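PDB 2A61: transcriptional regulator Tm0710 from Thermotoga maritima, which regulates transcription as a MarR-family winged helix-turn-helix protein, probably binding DNA as a two-fold symmetric dimer. Local coordinates for the interface of chains A and B. Numbering follows the deposited sequence. Chains: chain A/B, transcriptional regulator Tm0710.

The interface of chains A and B. Residues chain A 14, 112, 115-116, 119, 127; chain B 7, 134, 137-138.
A:Ile115 and B:Val137 run antiparallel alongside each other and form the tight part of this hydrophobic dimer patch, with A:Ile115 CG2 pressed to 3.4 Å from B:Val137 CG1. The same CG2 methyl meets B:Leu134 CD1, whose side chain lies roughly perpendicular to that of A:Ile115 and sends its other branch, CD2, toward A:Ile14 CD1. B:Phe7 has CG anti to its backbone N (chi1 -158°), which carries the ring in between A:Ile112, A:Thr116 and A:Ile127. A:Thr116 CG2 lies over one face, 4.0 Å from the ring centroid and displaced from the ring centre toward CD1 and CE1; A:Ile112 CG2 touches CD2 at 3.4 Å, and A:Ile127 CG2 meets the tip, CZ. A:Thr116 turns OG1 back to A:Ile112 O (3.1 Å), within its own helix, leaving the methyl to face the ring. An alanine in place of B:Phe7 would probably open a gap between A:Ile112, A:Thr116 and A:Ile127 and leave their methyls without the ring they pack on from chain B. Packing is looser around B:Met138, bent at chi3 (-72°), whose CE stands 3.9 Å from both A:Ile14 CG2 and A:Ile112 CD1, and at A:Leu119, where CD2 is 3.9 Å from B:Val137 CG2. No polar bond crosses the patch. Helices 5-23, 95-119 and 121-141 of chain A here receive helices 5-23 and 121-141 of chain B, in the intertwined N- and C-terminal helical dimerisation region typical of MarR proteins.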
ATOM      1  N   ILE A  14       2.300 -11.427  -2.893  1.00 17.65           N
ATOM      2  CA  ILE A  14       2.251 -11.030  -4.309  1.00 18.68           C
ATOM      3  C   ILE A  14       2.186  -9.506  -4.435  1.00 18.27           C
ATOM      4  O   ILE A  14       2.927  -8.906  -5.214  1.00 17.96           O
ATOM      5  CB  ILE A  14       1.045 -11.692  -5.024  1.00 18.80           C
ATOM      6  CG1 ILE A  14       1.347 -13.189  -5.248  1.00 18.54           C
ATOM      7  CG2 ILE A  14       0.734 -11.009  -6.340  1.00 16.49           C
ATOM      8  CD1 ILE A  14       0.094 -14.026  -5.613  1.00 18.85           C
ATOM      9  N   ILE A 112       5.815  -7.979 -14.469  1.00 19.17           N
ATOM     10  CA  ILE A 112       4.761  -8.977 -14.701  1.00 20.61           C
ATOM     11  C   ILE A 112       4.980  -9.688 -16.054  1.00 21.88           C
ATOM     12  O   ILE A 112       4.701 -10.884 -16.179  1.00 21.26           O
ATOM     13  CB  ILE A 112       3.361  -8.315 -14.632  1.00 21.27           C
ATOM     14  CG1 ILE A 112       3.050  -7.807 -13.191  1.00 21.38           C
ATOM     15  CG2 ILE A 112       2.252  -9.269 -15.190  1.00 19.84           C
ATOM     16  CD1 ILE A 112       3.025  -8.853 -12.113  1.00 24.78           C
ATOM     17  N   ILE A 115       7.296 -12.529 -15.426  0.50 21.82           N
ATOM     18  CA  ILE A 115       6.564 -13.575 -14.706  0.50 22.62           C
ATOM     19  C   ILE A 115       5.715 -14.389 -15.681  0.50 22.78           C
ATOM     20  O   ILE A 115       5.800 -15.627 -15.727  0.50 22.96           O
ATOM     21  CB  ILE A 115       5.632 -12.980 -13.588  0.50 22.06           C
ATOM     22  CG1 ILE A 115       6.380 -11.992 -12.683  0.50 23.13           C
ATOM     23  CG2 ILE A 115       4.959 -14.090 -12.772  0.50 22.53           C
ATOM     24  CD1 ILE A 115       7.845 -12.263 -12.494  0.50 16.61           C
ATOM     25  N   THR A 116       4.914 -13.686 -16.476  1.00 22.99           N
ATOM     26  CA  THR A 116       4.033 -14.358 -17.443  1.00 23.38           C
ATOM     27  C   THR A 116       4.831 -15.095 -18.533  1.00 23.79           C
ATOM     28  O   THR A 116       4.393 -16.147 -19.049  1.00 25.48           O
ATOM     29  CB  THR A 116       3.010 -13.394 -18.076  1.00 23.30           C
ATOM     30  OG1 THR A 116       3.712 -12.344 -18.746  1.00 22.56           O
ATOM     31  CG2 THR A 116       2.060 -12.798 -17.010  1.00 23.23           C
ATOM     32  N   LEU A 119       5.932 -18.393 -16.781  1.00 24.55           N
ATOM     33  CA  LEU A 119       4.762 -19.255 -16.645  1.00 25.62           C
ATOM     34  C   LEU A 119       4.346 -19.890 -17.967  1.00 25.80           C
ATOM     35  O   LEU A 119       3.839 -21.017 -17.988  1.00 26.07           O
ATOM     36  CB  LEU A 119       3.593 -18.468 -16.069  1.00 23.95           C
ATOM     37  CG  LEU A 119       3.716 -18.087 -14.596  1.00 26.52           C
ATOM     38  CD1 LEU A 119       2.802 -16.909 -14.267  1.00 26.75           C
ATOM     39  CD2 LEU A 119       3.369 -19.300 -13.737  1.00 28.54           C
ATOM     40  N   ILE A 127      -4.377 -18.290 -15.373  1.00 27.49           N
ATOM     41  CA  ILE A 127      -4.210 -17.485 -14.174  1.00 26.52           C
ATOM     42  C   ILE A 127      -4.919 -16.137 -14.339  1.00 26.74           C
ATOM     43  O   ILE A 127      -5.549 -15.658 -13.400  1.00 26.20           O
ATOM     44  CB  ILE A 127      -2.712 -17.324 -13.777  1.00 26.98           C
ATOM     45  CG1 ILE A 127      -2.169 -18.639 -13.221  1.00 25.01           C
ATOM     46  CG2 ILE A 127      -2.500 -16.190 -12.759  1.00 27.54           C
ATOM     47  CD1 ILE A 127      -0.671 -18.690 -13.072  1.00 22.74           C
TER
ATOM     48  N   PHE B   7      -2.977  -7.871 -17.255  1.00 26.96           N
ATOM     49  CA  PHE B   7      -2.497  -8.644 -16.098  1.00 25.50           C
ATOM     50  C   PHE B   7      -2.072  -7.723 -14.954  1.00 24.12           C
ATOM     51  O   PHE B   7      -2.507  -7.889 -13.817  1.00 24.64           O
ATOM     52  CB  PHE B   7      -1.352  -9.599 -16.491  1.00 25.37           C
ATOM     53  CG  PHE B   7      -1.170 -10.774 -15.538  1.00 26.07           C
ATOM     54  CD1 PHE B   7      -1.406 -12.073 -15.959  1.00 26.12           C
ATOM     55  CD2 PHE B   7      -0.776 -10.566 -14.202  1.00 26.70           C
ATOM     56  CE1 PHE B   7      -1.244 -13.172 -15.071  1.00 26.95           C
ATOM     57  CE2 PHE B   7      -0.626 -11.639 -13.305  1.00 27.40           C
ATOM     58  CZ  PHE B   7      -0.840 -12.940 -13.734  1.00 26.31           C
ATOM     59  N   LEU B 134       2.161 -18.556  -9.127  1.00 21.36           N
ATOM     60  CA  LEU B 134       2.447 -17.168  -9.505  1.00 19.98           C
ATOM     61  C   LEU B 134       3.415 -16.525  -8.529  1.00 19.74           C
ATOM     62  O   LEU B 134       4.354 -15.810  -8.940  1.00 17.31           O
ATOM     63  CB  LEU B 134       1.134 -16.361  -9.512  1.00 20.20           C
ATOM     64  CG  LEU B 134       1.193 -14.841  -9.744  1.00 22.21           C
ATOM     65  CD1 LEU B 134       1.722 -14.557 -11.143  1.00 21.92           C
ATOM     66  CD2 LEU B 134      -0.187 -14.157  -9.479  1.00 21.87           C
ATOM     67  N   VAL B 137       6.982 -17.973  -8.948  1.00 19.18           N
ATOM     68  CA  VAL B 137       7.620 -17.385 -10.162  1.00 19.32           C
ATOM     69  C   VAL B 137       7.963 -15.901  -9.916  1.00 19.09           C
ATOM     70  O   VAL B 137       9.035 -15.437 -10.259  1.00 18.00           O
ATOM     71  CB  VAL B 137       6.720 -17.614 -11.427  1.00 19.69           C
ATOM     72  CG1 VAL B 137       7.142 -16.728 -12.639  1.00 18.60           C
ATOM     73  CG2 VAL B 137       6.739 -19.153 -11.832  1.00 18.05           C
ATOM     74  N   MET B 138       7.080 -15.182  -9.242  1.00 19.60           N
ATOM     75  CA  MET B 138       7.329 -13.766  -8.944  1.00 22.08           C
ATOM     76  C   MET B 138       8.575 -13.620  -8.023  1.00 22.30           C
ATOM     77  O   MET B 138       9.416 -12.781  -8.253  1.00 21.89           O
ATOM     78  CB  MET B 138       6.092 -13.157  -8.292  1.00 20.57           C
ATOM     79  CG  MET B 138       6.170 -11.670  -8.023  1.00 23.82           C
ATOM     80  SD  MET B 138       4.593 -11.008  -7.415  1.00 26.17           S
ATOM     81  CE  MET B 138       3.627 -11.076  -8.907  1.00 26.54           C
TER